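Local coordinates for protein phospho-2-dehydro-3-deoxyheptonate aldolase (Francisella tularensis, PDB 3TQK) that probably catalyses the stereospecific condensation of phosphoenolpyruvate with D-erythrose 4-phosphate to give 3-deoxy-D-arabino-heptulosonate 7-phosphate, the first step of chorismate biosynthesis, at residues K38-I43 and I154-I159; V77-K82 and E329-L334; N125-L130 and Q148-L153; E165-R170 and Y202-L207; A249-A254 and T258-D263. All blocks are in the same frame, centred on the assembly; numbering follows the deposited sequence.

Contact 1: K38-I43 and I154-I159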
# COMPACT_ATOMS: atom_id res chain seq x y z
N LYS A 38 10.10 17.53 -19.13
CA LYS A 38 10.85 18.72 -18.75
C LYS A 38 9.88 19.85 -18.41
O LYS A 38 10.02 20.52 -17.40
CB LYS A 38 11.80 19.17 -19.86
CG LYS A 38 13.00 18.26 -20.11
CD LYS A 38 13.90 18.89 -21.18
CE LYS A 38 14.71 17.85 -21.98
NZ LYS A 38 15.07 18.40 -23.35
N GLU A 39 8.87 20.02 -19.25
CA GLU A 39 7.85 21.03 -19.02
C GLU A 39 7.09 20.88 -17.70
O GLU A 39 6.90 21.87 -17.00
CB GLU A 39 6.89 21.08 -20.21
CG GLU A 39 7.58 21.60 -21.50
CD GLU A 39 6.60 21.85 -22.66
OE1 GLU A 39 5.38 21.64 -22.48
OE2 GLU A 39 7.07 22.29 -23.75
N ILE A 40 6.65 19.67 -17.35
CA ILE A 40 5.90 19.51 -16.08
C ILE A 40 6.84 19.65 -14.87
O ILE A 40 6.43 20.18 -13.84
CB ILE A 40 5.10 18.17 -15.99
CG1 ILE A 40 4.14 18.19 -14.81
CG2 ILE A 40 6.03 16.96 -15.89
CD1 ILE A 40 3.15 19.33 -14.78
N ALA A 41 8.08 19.18 -14.99
CA ALA A 41 9.05 19.34 -13.90
C ALA A 41 9.25 20.83 -13.55
O ALA A 41 9.25 21.19 -12.38
CB ALA A 41 10.41 18.67 -14.25
N ASN A 42 9.39 21.67 -14.57
CA ASN A 42 9.57 23.11 -14.38
C ASN A 42 8.34 23.78 -13.78
O ASN A 42 8.46 24.68 -12.95
CB ASN A 42 9.94 23.77 -15.69
CG ASN A 42 11.40 23.57 -16.05
OD1 ASN A 42 12.28 23.76 -15.22
ND2 ASN A 42 11.65 23.21 -17.30
N ILE A 43 7.16 23.35 -14.20
CA ILE A 43 5.94 23.84 -13.58
C ILE A 43 5.87 23.42 -12.10
O ILE A 43 5.59 24.25 -11.25
CB ILE A 43 4.70 23.41 -14.36
CG1 ILE A 43 4.68 24.09 -15.73
CG2 ILE A 43 3.45 23.77 -13.59
CD1 ILE A 43 3.73 23.45 -16.75
N ILE A 154 4.84 7.57 -20.01
CA ILE A 154 4.17 8.39 -19.00
C ILE A 154 5.02 9.63 -18.67
O ILE A 154 6.21 9.52 -18.34
CB ILE A 154 3.92 7.59 -17.72
CG1 ILE A 154 2.94 6.45 -18.02
CG2 ILE A 154 3.40 8.48 -16.58
CD1 ILE A 154 1.64 6.90 -18.64
N THR A 155 4.37 10.79 -18.79
CA THR A 155 4.95 12.09 -18.47
C THR A 155 4.83 12.42 -16.98
O THR A 155 5.75 12.95 -16.38
CB THR A 155 4.23 13.18 -19.24
OG1 THR A 155 4.56 13.07 -20.64
CG2 THR A 155 4.61 14.59 -18.71
N TRP A 156 3.67 12.10 -16.42
CA TRP A 156 3.34 12.42 -15.04
C TRP A 156 2.53 11.28 -14.48
O TRP A 156 1.62 10.80 -15.13
CB TRP A 156 2.49 13.68 -14.99
CG TRP A 156 2.03 14.06 -13.63
CD1 TRP A 156 2.66 14.92 -12.77
CD2 TRP A 156 0.84 13.64 -12.98
NE1 TRP A 156 1.93 15.03 -11.62
CE2 TRP A 156 0.81 14.27 -11.73
CE3 TRP A 156 -0.20 12.77 -13.32
CZ2 TRP A 156 -0.22 14.06 -10.82
CZ3 TRP A 156 -1.22 12.58 -12.43
CH2 TRP A 156 -1.22 13.22 -11.19
N GLY A 157 2.86 10.85 -13.27
CA GLY A 157 2.14 9.74 -12.64
C GLY A 157 1.66 10.08 -11.26
O GLY A 157 2.10 11.06 -10.68
N ALA A 158 0.79 9.24 -10.71
CA ALA A 158 0.24 9.46 -9.38
C ALA A 158 0.36 8.23 -8.50
O ALA A 158 0.26 7.10 -8.99
CB ALA A 158 -1.21 9.87 -9.47
N ILE A 159 0.56 8.47 -7.20
CA ILE A 159 0.35 7.47 -6.17
C ILE A 159 -0.98 7.82 -5.52
O ILE A 159 -1.19 8.96 -5.09
CB ILE A 159 1.47 7.49 -5.12
CG1 ILE A 159 2.83 7.25 -5.80
CG2 ILE A 159 1.23 6.43 -4.04
CD1 ILE A 159 2.90 5.94 -6.60

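Contact 2: V77-K82 and E329-L334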
# COMPACT_ATOMS: atom_id res chain seq x y z
N VAL A 77 -5.19 22.09 -27.50
CA VAL A 77 -3.87 22.38 -26.95
C VAL A 77 -3.33 23.70 -27.52
O VAL A 77 -2.98 24.59 -26.75
CB VAL A 77 -2.88 21.20 -27.14
CG1 VAL A 77 -1.45 21.63 -26.89
CG2 VAL A 77 -3.27 20.06 -26.19
N LYS A 78 -3.33 23.84 -28.85
CA LYS A 78 -2.82 25.07 -29.48
C LYS A 78 -3.52 26.36 -29.04
O LYS A 78 -2.93 27.43 -29.12
CB LYS A 78 -2.84 24.98 -31.01
CG LYS A 78 -4.23 24.91 -31.66
CD LYS A 78 -4.15 25.24 -33.17
CE LYS A 78 -4.89 24.20 -34.02
NZ LYS A 78 -4.28 22.84 -33.85
N LYS A 79 -4.77 26.26 -28.59
CA LYS A 79 -5.48 27.43 -28.06
C LYS A 79 -4.89 27.89 -26.72
O LYS A 79 -4.86 29.09 -26.43
CB LYS A 79 -6.99 27.14 -27.89
CG LYS A 79 -7.83 27.35 -29.18
CD LYS A 79 -9.16 26.57 -29.16
CE LYS A 79 -10.15 27.11 -28.11
NZ LYS A 79 -11.36 26.23 -27.96
N PHE A 80 -4.39 26.95 -25.92
CA PHE A 80 -4.11 27.20 -24.51
C PHE A 80 -2.66 27.03 -24.06
O PHE A 80 -2.35 27.26 -22.90
CB PHE A 80 -4.97 26.27 -23.65
CG PHE A 80 -6.44 26.52 -23.78
CD1 PHE A 80 -6.99 27.71 -23.34
CD2 PHE A 80 -7.27 25.55 -24.34
CE1 PHE A 80 -8.35 27.95 -23.47
CE2 PHE A 80 -8.62 25.78 -24.46
CZ PHE A 80 -9.17 26.98 -24.03
N HIS A 81 -1.78 26.64 -24.98
CA HIS A 81 -0.46 26.11 -24.61
C HIS A 81 0.50 27.16 -24.01
O HIS A 81 1.48 26.80 -23.35
CB HIS A 81 0.19 25.43 -25.82
CG HIS A 81 0.73 26.39 -26.83
ND1 HIS A 81 -0.04 26.90 -27.84
CD2 HIS A 81 1.96 26.94 -26.96
CE1 HIS A 81 0.69 27.73 -28.57
NE2 HIS A 81 1.91 27.77 -28.06
N LYS A 82 0.24 28.44 -24.26
CA LYS A 82 1.03 29.50 -23.63
C LYS A 82 0.70 29.63 -22.13
O LYS A 82 1.53 30.12 -21.36
CB LYS A 82 0.80 30.85 -24.32
CG LYS A 82 1.24 30.86 -25.78
CD LYS A 82 1.06 32.23 -26.43
CE LYS A 82 0.51 32.12 -27.85
NZ LYS A 82 0.24 33.47 -28.46
N GLU A 329 -18.03 21.31 -21.29
CA GLU A 329 -17.78 21.90 -19.99
C GLU A 329 -16.27 21.95 -19.70
O GLU A 329 -15.79 22.90 -19.08
CB GLU A 329 -18.52 21.14 -18.87
CG GLU A 329 -18.67 21.96 -17.57
CD GLU A 329 -19.53 21.30 -16.48
OE1 GLU A 329 -20.34 20.39 -16.79
OE2 GLU A 329 -19.41 21.72 -15.31
N THR A 330 -15.54 20.94 -20.17
CA THR A 330 -14.09 20.91 -20.03
C THR A 330 -13.41 22.09 -20.74
O THR A 330 -12.45 22.65 -20.20
CB THR A 330 -13.49 19.59 -20.55
OG1 THR A 330 -14.16 18.49 -19.93
CG2 THR A 330 -12.00 19.51 -20.23
N VAL A 331 -13.89 22.46 -21.92
CA VAL A 331 -13.35 23.62 -22.64
C VAL A 331 -13.56 24.90 -21.82
O VAL A 331 -12.67 25.74 -21.75
CB VAL A 331 -13.98 23.78 -24.04
CG1 VAL A 331 -13.63 25.13 -24.64
CG2 VAL A 331 -13.54 22.66 -24.96
N LYS A 332 -14.72 25.04 -21.19
CA LYS A 332 -14.98 26.21 -20.34
C LYS A 332 -13.99 26.27 -19.18
O LYS A 332 -13.54 27.34 -18.79
CB LYS A 332 -16.41 26.21 -19.77
CG LYS A 332 -17.39 27.05 -20.57
CD LYS A 332 -18.14 26.23 -21.63
CE LYS A 332 -19.52 25.75 -21.12
NZ LYS A 332 -20.58 26.77 -21.35
N MSE A 333 -13.69 25.11 -18.63
CA MSE A 333 -12.77 25.02 -17.51
C MSE A 333 -11.35 25.41 -17.95
O MSE A 333 -10.66 26.09 -17.21
CB MSE A 333 -12.83 23.62 -16.90
CG MSE A 333 -14.18 23.34 -16.25
SE MSE A 333 -14.48 21.49 -15.76
CE MSE A 333 -13.60 21.54 -14.01
N LEU A 334 -10.95 25.00 -19.15
CA LEU A 334 -9.66 25.41 -19.69
C LEU A 334 -9.63 26.94 -19.89
O LEU A 334 -8.66 27.60 -19.52
CB LEU A 334 -9.34 24.68 -20.99
CG LEU A 334 -9.15 23.15 -20.91
CD1 LEU A 334 -9.11 22.55 -22.31
CD2 LEU A 334 -7.90 22.76 -20.13

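Contact 3: N125-L130 and Q148-L153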
# COMPACT_ATOMS: atom_id res chain seq x y z
N ASN A 125 -0.63 -0.10 -25.91
CA ASN A 125 -0.94 0.33 -27.28
C ASN A 125 -1.73 1.64 -27.29
O ASN A 125 -1.53 2.48 -28.17
CB ASN A 125 -1.68 -0.76 -28.09
CG ASN A 125 -1.30 -0.75 -29.58
OD1 ASN A 125 -1.00 0.29 -30.14
ND2 ASN A 125 -1.30 -1.92 -30.21
N LEU A 126 -2.60 1.82 -26.31
CA LEU A 126 -3.32 3.09 -26.18
C LEU A 126 -2.35 4.25 -25.89
O LEU A 126 -2.39 5.30 -26.53
CB LEU A 126 -4.38 3.00 -25.07
CG LEU A 126 -5.19 4.27 -24.81
CD1 LEU A 126 -5.86 4.80 -26.09
CD2 LEU A 126 -6.22 3.98 -23.73
N LEU A 127 -1.47 4.03 -24.92
CA LEU A 127 -0.48 5.04 -24.56
C LEU A 127 0.46 5.34 -25.71
O LEU A 127 0.83 6.49 -25.93
CB LEU A 127 0.30 4.59 -23.34
CG LEU A 127 -0.47 4.64 -22.04
CD1 LEU A 127 0.29 3.83 -21.00
CD2 LEU A 127 -0.71 6.09 -21.56
N SER A 128 0.84 4.31 -26.47
CA SER A 128 1.65 4.53 -27.67
C SER A 128 0.91 5.46 -28.63
O SER A 128 1.48 6.45 -29.07
CB SER A 128 1.99 3.21 -28.35
OG SER A 128 2.80 3.41 -29.50
N ASP A 129 -0.35 5.15 -28.92
CA ASP A 129 -1.17 5.95 -29.84
C ASP A 129 -1.34 7.41 -29.40
O ASP A 129 -1.19 8.33 -30.21
CB ASP A 129 -2.57 5.31 -30.05
CG ASP A 129 -2.50 3.97 -30.79
OD1 ASP A 129 -1.41 3.64 -31.30
OD2 ASP A 129 -3.51 3.24 -30.85
N LEU A 130 -1.66 7.62 -28.13
CA LEU A 130 -1.89 8.97 -27.61
C LEU A 130 -0.63 9.85 -27.66
O LEU A 130 -0.68 10.99 -28.15
CB LEU A 130 -2.42 8.90 -26.18
CG LEU A 130 -3.82 8.27 -26.03
CD1 LEU A 130 -4.13 8.04 -24.57
CD2 LEU A 130 -4.86 9.16 -26.66
N GLN A 148 6.57 -1.49 -15.75
CA GLN A 148 7.55 -1.88 -16.76
C GLN A 148 6.94 -1.96 -18.15
O GLN A 148 7.65 -1.85 -19.15
CB GLN A 148 8.19 -3.22 -16.40
CG GLN A 148 9.11 -3.16 -15.18
CD GLN A 148 10.45 -2.45 -15.44
OE1 GLN A 148 10.64 -1.78 -16.48
NE2 GLN A 148 11.38 -2.59 -14.51
N TYR A 149 5.62 -2.13 -18.22
CA TYR A 149 4.92 -2.23 -19.48
C TYR A 149 4.69 -0.90 -20.19
O TYR A 149 4.39 -0.89 -21.39
CB TYR A 149 3.58 -2.96 -19.30
CG TYR A 149 3.77 -4.41 -18.95
CD1 TYR A 149 4.09 -4.80 -17.66
CD2 TYR A 149 3.67 -5.39 -19.92
CE1 TYR A 149 4.28 -6.13 -17.33
CE2 TYR A 149 3.86 -6.74 -19.61
CZ TYR A 149 4.17 -7.10 -18.32
OH TYR A 149 4.35 -8.41 -18.00
N PHE A 150 4.80 0.23 -19.49
CA PHE A 150 4.53 1.52 -20.13
C PHE A 150 5.10 2.79 -19.46
O PHE A 150 4.75 3.90 -19.88
CB PHE A 150 3.01 1.70 -20.32
CG PHE A 150 2.19 1.41 -19.09
CD1 PHE A 150 1.38 0.31 -19.03
CD2 PHE A 150 2.24 2.25 -17.99
CE1 PHE A 150 0.62 0.04 -17.90
CE2 PHE A 150 1.48 1.98 -16.87
CZ PHE A 150 0.67 0.87 -16.83
N ALA A 151 5.97 2.66 -18.48
CA ALA A 151 6.42 3.83 -17.70
C ALA A 151 7.17 4.88 -18.53
O ALA A 151 7.20 6.06 -18.16
CB ALA A 151 7.29 3.40 -16.51
N GLU A 152 7.78 4.45 -19.64
CA GLU A 152 8.50 5.34 -20.56
C GLU A 152 7.56 6.10 -21.51
O GLU A 152 8.02 6.93 -22.29
CB GLU A 152 9.58 4.57 -21.35
CG GLU A 152 9.15 3.92 -22.71
CD GLU A 152 8.41 2.58 -22.59
OE1 GLU A 152 7.71 2.34 -21.58
OE2 GLU A 152 8.51 1.76 -23.52
N LEU A 153 6.26 5.82 -21.45
CA LEU A 153 5.24 6.57 -22.20
C LEU A 153 4.49 7.56 -21.29
O LEU A 153 3.63 8.31 -21.75
CB LEU A 153 4.25 5.59 -22.82
CG LEU A 153 4.80 4.70 -23.93
CD1 LEU A 153 3.90 3.49 -24.15
CD2 LEU A 153 4.99 5.50 -25.22

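Contact 4: E165-R170 and Y202-L207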
# COMPACT_ATOMS: atom_id res chain seq x y z
N GLU A 165 0.74 5.93 2.19
CA GLU A 165 1.55 5.47 3.30
C GLU A 165 2.30 4.18 2.97
O GLU A 165 2.96 3.62 3.84
CB GLU A 165 0.70 5.22 4.53
CG GLU A 165 0.16 6.46 5.21
CD GLU A 165 -0.65 6.09 6.43
OE1 GLU A 165 -1.81 5.66 6.24
OE2 GLU A 165 -0.14 6.21 7.57
N SER A 166 2.20 3.71 1.74
CA SER A 166 2.76 2.40 1.40
C SER A 166 4.23 2.53 1.04
O SER A 166 4.60 3.25 0.12
CB SER A 166 2.00 1.81 0.21
OG SER A 166 2.60 0.62 -0.24
N GLN A 167 5.07 1.79 1.75
CA GLN A 167 6.51 1.90 1.61
C GLN A 167 7.00 1.59 0.19
O GLN A 167 7.85 2.31 -0.35
CB GLN A 167 7.19 1.00 2.64
CG GLN A 167 8.73 1.06 2.62
CD GLN A 167 9.30 2.45 2.85
OE1 GLN A 167 10.35 2.79 2.29
NE2 GLN A 167 8.63 3.25 3.67
N VAL A 168 6.48 0.53 -0.43
CA VAL A 168 6.98 0.14 -1.75
C VAL A 168 6.56 1.16 -2.80
O VAL A 168 7.25 1.32 -3.81
CB VAL A 168 6.56 -1.30 -2.16
CG1 VAL A 168 7.22 -1.70 -3.51
CG2 VAL A 168 6.97 -2.32 -1.08
N HIS A 169 5.46 1.86 -2.56
CA HIS A 169 5.01 2.90 -3.48
C HIS A 169 5.90 4.15 -3.45
O HIS A 169 6.20 4.73 -4.50
CB HIS A 169 3.54 3.23 -3.25
CG HIS A 169 2.63 2.12 -3.69
ND1 HIS A 169 2.36 1.03 -2.89
CD2 HIS A 169 2.03 1.88 -4.88
CE1 HIS A 169 1.57 0.19 -3.55
NE2 HIS A 169 1.36 0.68 -4.76
N ARG A 170 6.36 4.54 -2.26
CA ARG A 170 7.35 5.60 -2.15
C ARG A 170 8.66 5.16 -2.83
O ARG A 170 9.26 5.89 -3.60
CB ARG A 170 7.57 5.95 -0.68
CG ARG A 170 6.32 6.47 0.01
CD ARG A 170 6.41 6.40 1.53
NE ARG A 170 5.28 7.10 2.16
CZ ARG A 170 5.29 7.62 3.38
NH1 ARG A 170 6.35 7.52 4.15
NH2 ARG A 170 4.21 8.25 3.84
N TYR A 202 14.67 10.33 -1.80
CA TYR A 202 15.86 9.58 -1.41
C TYR A 202 16.15 8.39 -2.30
O TYR A 202 15.25 7.88 -2.96
CB TYR A 202 15.73 9.08 0.02
CG TYR A 202 15.84 10.19 1.05
CD1 TYR A 202 17.08 10.61 1.52
CD2 TYR A 202 14.71 10.82 1.54
CE1 TYR A 202 17.18 11.63 2.48
CE2 TYR A 202 14.79 11.82 2.47
CZ TYR A 202 16.02 12.23 2.94
OH TYR A 202 16.05 13.23 3.86
N PRO A 203 17.41 7.94 -2.32
CA PRO A 203 17.70 6.68 -2.98
C PRO A 203 17.20 5.53 -2.11
O PRO A 203 17.21 5.61 -0.88
CB PRO A 203 19.24 6.67 -3.10
CG PRO A 203 19.72 8.00 -2.55
CD PRO A 203 18.61 8.53 -1.71
N HIS A 204 16.74 4.47 -2.76
CA HIS A 204 16.22 3.31 -2.07
C HIS A 204 16.75 2.05 -2.76
O HIS A 204 17.00 2.05 -3.97
CB HIS A 204 14.68 3.30 -2.12
CG HIS A 204 14.04 4.36 -1.27
ND1 HIS A 204 13.80 4.18 0.07
CD2 HIS A 204 13.59 5.60 -1.57
CE1 HIS A 204 13.23 5.27 0.57
NE2 HIS A 204 13.08 6.14 -0.42
N HIS A 205 16.92 0.99 -1.98
CA HIS A 205 17.05 -0.36 -2.50
C HIS A 205 15.73 -1.07 -2.21
O HIS A 205 15.28 -1.09 -1.07
CB HIS A 205 18.22 -1.10 -1.83
CG HIS A 205 19.57 -0.73 -2.36
ND1 HIS A 205 20.11 0.53 -2.21
CD2 HIS A 205 20.50 -1.46 -3.01
CE1 HIS A 205 21.31 0.56 -2.75
NE2 HIS A 205 21.58 -0.64 -3.24
N PHE A 206 15.10 -1.63 -3.24
CA PHE A 206 13.84 -2.36 -3.05
C PHE A 206 13.64 -3.43 -4.10
O PHE A 206 14.29 -3.41 -5.14
CB PHE A 206 12.66 -1.40 -3.05
CG PHE A 206 12.22 -0.92 -4.42
CD1 PHE A 206 12.98 -0.03 -5.15
CD2 PHE A 206 11.00 -1.31 -4.95
CE1 PHE A 206 12.56 0.42 -6.39
CE2 PHE A 206 10.57 -0.86 -6.17
CZ PHE A 206 11.35 0.01 -6.89
N LEU A 207 12.74 -4.36 -3.81
CA LEU A 207 12.44 -5.45 -4.71
C LEU A 207 11.39 -5.03 -5.74
O LEU A 207 10.34 -4.47 -5.39
CB LEU A 207 11.96 -6.64 -3.90
CG LEU A 207 12.99 -7.13 -2.87
CD1 LEU A 207 12.35 -8.17 -1.94
CD2 LEU A 207 14.23 -7.69 -3.56

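Contact 5: A249-A254 and T258-D263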
# COMPACT_ATOMS: atom_id res chain seq x y z
N ALA A 249 3.20 25.07 4.04
CA ALA A 249 3.93 25.11 5.31
C ALA A 249 4.52 23.75 5.67
O ALA A 249 5.66 23.66 6.12
CB ALA A 249 3.04 25.63 6.45
N LYS A 250 3.74 22.69 5.44
CA LYS A 250 4.19 21.33 5.76
C LYS A 250 5.37 20.93 4.88
O LYS A 250 6.37 20.39 5.36
CB LYS A 250 3.03 20.32 5.62
CG LYS A 250 2.03 20.34 6.79
CD LYS A 250 0.82 19.44 6.48
CE LYS A 250 0.03 19.00 7.74
NZ LYS A 250 -0.93 19.99 8.31
N LEU A 251 5.26 21.24 3.58
CA LEU A 251 6.34 21.00 2.62
C LEU A 251 7.63 21.73 3.01
O LEU A 251 8.70 21.12 3.08
CB LEU A 251 5.90 21.41 1.20
CG LEU A 251 4.85 20.50 0.54
CD1 LEU A 251 4.15 21.20 -0.63
CD2 LEU A 251 5.49 19.20 0.08
N LYS A 252 7.55 23.03 3.27
CA LYS A 252 8.74 23.79 3.70
C LYS A 252 9.45 23.18 4.92
O LYS A 252 10.68 23.14 4.94
CB LYS A 252 8.43 25.28 3.95
CG LYS A 252 8.06 26.09 2.68
CD LYS A 252 9.12 25.98 1.55
CE LYS A 252 8.65 26.68 0.27
NZ LYS A 252 8.33 28.13 0.54
N LYS A 253 8.68 22.70 5.89
CA LYS A 253 9.26 21.98 7.04
C LYS A 253 10.09 20.75 6.63
O LYS A 253 11.10 20.44 7.28
CB LYS A 253 8.16 21.53 8.02
CG LYS A 253 7.99 22.40 9.26
CD LYS A 253 7.23 21.66 10.39
CE LYS A 253 6.92 22.62 11.56
NZ LYS A 253 6.18 21.99 12.69
N ALA A 254 9.68 20.06 5.57
CA ALA A 254 10.42 18.90 5.04
C ALA A 254 11.49 19.30 4.01
O ALA A 254 12.11 18.42 3.38
CB ALA A 254 9.44 17.88 4.42
N THR A 258 8.63 21.91 -4.09
CA THR A 258 7.68 21.70 -5.18
C THR A 258 6.33 22.27 -4.80
O THR A 258 6.04 22.45 -3.61
CB THR A 258 7.52 20.21 -5.53
OG1 THR A 258 7.05 19.47 -4.38
CG2 THR A 258 8.85 19.64 -6.01
N LYS A 259 5.50 22.56 -5.80
CA LYS A 259 4.21 23.22 -5.56
C LYS A 259 3.06 22.22 -5.44
O LYS A 259 3.27 21.00 -5.45
CB LYS A 259 3.92 24.25 -6.66
CG LYS A 259 5.04 25.22 -6.96
CD LYS A 259 5.38 26.14 -5.82
CE LYS A 259 6.22 27.30 -6.35
NZ LYS A 259 6.40 28.35 -5.34
N VAL A 260 1.84 22.74 -5.33
CA VAL A 260 0.64 21.96 -5.02
C VAL A 260 -0.24 21.77 -6.24
O VAL A 260 -0.47 22.72 -7.00
CB VAL A 260 -0.19 22.68 -3.93
CG1 VAL A 260 -1.52 22.00 -3.71
CG2 VAL A 260 0.59 22.76 -2.61
N MSE A 261 -0.73 20.55 -6.43
CA MSE A 261 -1.77 20.25 -7.39
C MSE A 261 -3.09 19.99 -6.65
O MSE A 261 -3.09 19.38 -5.57
CB MSE A 261 -1.40 19.01 -8.21
CG MSE A 261 -2.54 18.46 -9.09
SE MSE A 261 -1.99 16.96 -10.19
CE MSE A 261 -0.71 17.85 -11.39
N ILE A 262 -4.21 20.42 -7.23
CA ILE A 262 -5.52 20.19 -6.63
C ILE A 262 -6.46 19.39 -7.54
O ILE A 262 -6.70 19.75 -8.68
CB ILE A 262 -6.20 21.51 -6.21
CG1 ILE A 262 -5.23 22.37 -5.39
CG2 ILE A 262 -7.47 21.23 -5.40
CD1 ILE A 262 -5.79 23.68 -4.90
N ASP A 263 -6.98 18.29 -7.02
CA ASP A 263 -7.98 17.49 -7.73
C ASP A 263 -9.31 18.20 -7.60
O ASP A 263 -9.77 18.42 -6.49
CB ASP A 263 -8.06 16.09 -7.10
CG ASP A 263 -8.84 15.09 -7.96
OD1 ASP A 263 -9.62 15.51 -8.84
OD2 ASP A 263 -8.67 13.86 -7.73

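Contact 1: K38-I43 and I154-I159
Ile-40 is the residue by which helix segment 38-43 touches 154-159, and it meets two consecutive residues there, Thr-155 and Trp-156. Its branches are divided between the two partners. The CG2 methyl of Ile-40 meets the Thr-155 CG2 methyl at 3.9 Å and lies 4.0 Å from Thr-155 O. The other branch has CG1 anti to the backbone N (chi1 -168°), which brings Ile-40 CG1 to 4.1 Å from Trp-156 CD1, on the pyrrole side of the indole; the approach is slanted to the ring plane. The polar side-chain atoms of both partners are engaged away from Ile-40: Thr-155 OG1 is hydrogen-bonded to Ser-36 OG, and Trp-156 NE1 to His-227 NE2, with the indole and imidazole planes at about 25°. Ile-40 also reaches Leu-85, Ser-179 and Phe-294, and further along the helix Ile-43 continues the apolar face onto Leu-85 and Phe-294, so one helix face spans residues of several barrel strands where those strands begin. Trp-156 meanwhile points inward onto Ile-87 and Met-297, its side chain about 12 Å from the manganese ion. This is the arrangement of a TIM barrel whose N-terminal mouth is covered by a helix, here 27-45, preceding the first barrel strand.

Contact 2: V77-K82 and E329-L334
Phe-80 and Leu-334 carry most of this contact, with Val-331 adding a smaller share one helical turn before Leu-334. The Phe-80 ring is covered by the backbone end of Leu-334: CB of Leu-334 stands 3.9 Å from the ring centroid and 19° off the ring normal, a CH-pi contact over the face. Leu-334 CB is closest to Phe-80 CE2, at 3.7 Å, and the branch methyl CD1 of Leu-334 follows at 3.9 Å from the same carbon. The two side chains cross at about a right angle. On the opposite face, CB of neighbouring Lys-79 lies 3.9 Å above the plane of the Phe-80 ring, offset to its rim, so the ring is held between its own helix and the facing one. Val-331 CG1 meets the end of Lys-79, 4.2 Å from its NZ, a peripheral van der Waals approach; that ammonium finds its polar partner in Gln-76 OE1. Phe-80 also packs on Glu-335 and Ala-338, while Leu-334 rests inward on Val-53 of strand 51-56. The pair thus joins the end of helix 63-80 to helix 327-344, the first and last outer helices of a (beta/alpha)8 barrel, side by side where the ring of helices closes.

Contact 3: N125-L130 and Q148-L153
Leu-127, on the outer helix 116-132 of the barrel, plugs into the irregular connection between strands 137-140 and 156-159, where Phe-150 and Leu-153 receive it. Its methyl CD1 makes the closest approach, 3.5 Å to Phe-150 CB and 3.6 Å to Phe-150 CG, slanting in at the root of the aromatic side chain. Phe-150 CG lies between the backbone N and the carbonyl carbon (chi1 49°), which keeps CG, as well as CB, against the methyl. Leu-127 CB, nearer the helix axis, serves Leu-153 instead: it lies 3.9 Å from Leu-153 CD1 and 4.1 Å from Leu-153 CB. In this TIM barrel the helix precedes strand 137-140 and packs on it and on the connection that follows it: Leu-127 and Leu-130 both rest on Cys-137, and Phe-150 on Thr-139. Leu-153 CD1 further touches the helix backbone, 3.9 Å from Ser-128 N. Polar bonds join the same two parts: Arg-124 makes a salt bridge to Glu-152 and a hydrogen bond to the carbonyl oxygen of Tyr-149.

Contact 4: E165-R170 and Y202-L207
Phe-206 meets Val-168 along one flank of its ring, and its side chain can be followed outward from the strand. Its CB lies 5.5 Å and its CG 5.1 Å from Val-168 CG1; chi1 of 78°, with CG between the backbone N and carbonyl carbon, turns the ring so that its CD2 side comes nearer. Phe-206 CD2 reaches 4.1 Å from Val-168 CG1, and Phe-206 CE2 4.4 Å from that same methyl. By CZ the ring has passed the methyl. The approach is slanted, and the side chain also packs on Phe-218 and Thr-220 of the paired strand 215-220 and on Glu-171 of the helix. Two residues earlier, His-204 sits against the far end of Gln-167, whose chain bends at chi2 (58°) so that its amide lies near the imidazole, the two planes 60° apart. Chemically, then, the Val-168 and Phe-206 pair is loose dispersion packing, at 4.1 Å and longer. The directional bonds run to other groups, of the same chain (His-204 NE2 to Ser-199 O) and of the second subunit (His-204 ND1 to its Lys-102, Arg-170 to its Thr-97 O), and an NE2-bound proton on His-204, leaving ND1 to accept from the lysine, would be consistent with them.

Contact 5: A249-A254 and T258-D263
Leu-251 points its CB at strand segment 258-263, whereas Thr-258 and Val-260 present backbone and flank. In the leucine, chi1 of -71° puts CG anti to the carbonyl carbon, and the extended chi2 (161°) carries CD1 on toward the strand. Leu-251 CD1 lies 3.7 Å from Thr-258 O, a methyl facing the outer end of a carbonyl oxygen, an apolar contact, and a looser 4.4 Å from Val-260 CG2. CD1 alone therefore bridges two residues of the chain at the start of the strand. The Thr-258 side chain is turned aside, with OG1 hydrogen-bonded to Gly-226 O, and approaches Leu-251 less closely than its own carbonyl does. Asp-255, which binds calcium in a crystal structure of this protein, lies in the turn joining the two segments, about 8 Å from the leucine side chain. The contact closes the second half of the beta-alpha-beta unit of strand 226-230, helix 241-253 and strand 260-263. Around it, Leu-251 also packs on Val-194 of helix 191-200, while Val-260 rests on Leu-230 and hydrogen-bonds through its backbone to strand 293-299.

In the fold
From the N terminus, contact 1 opens at 38-43, and contact 2 opens at 77-82. Contact 3 (125-130 with 148-153) then closes a short loop nested inside both. Contact 1 closes next at 154-159, crossing contact 2, which stays open until 329-334. Contacts 4 and 5 follow in series within that long span. Contact 2 thus joins the first and last outer helices, contact 1 the helix over the barrel mouth to the fourth strand, contact 3 a helix to the connection leading into the fourth strand, contact 4 a helix to the hairpin, contact 5 a helix to its following strand. Contact 1 touches three of the others, through Ile-154 on Leu-127, Ile-159 on His-169 and Trp-156 on Met-261.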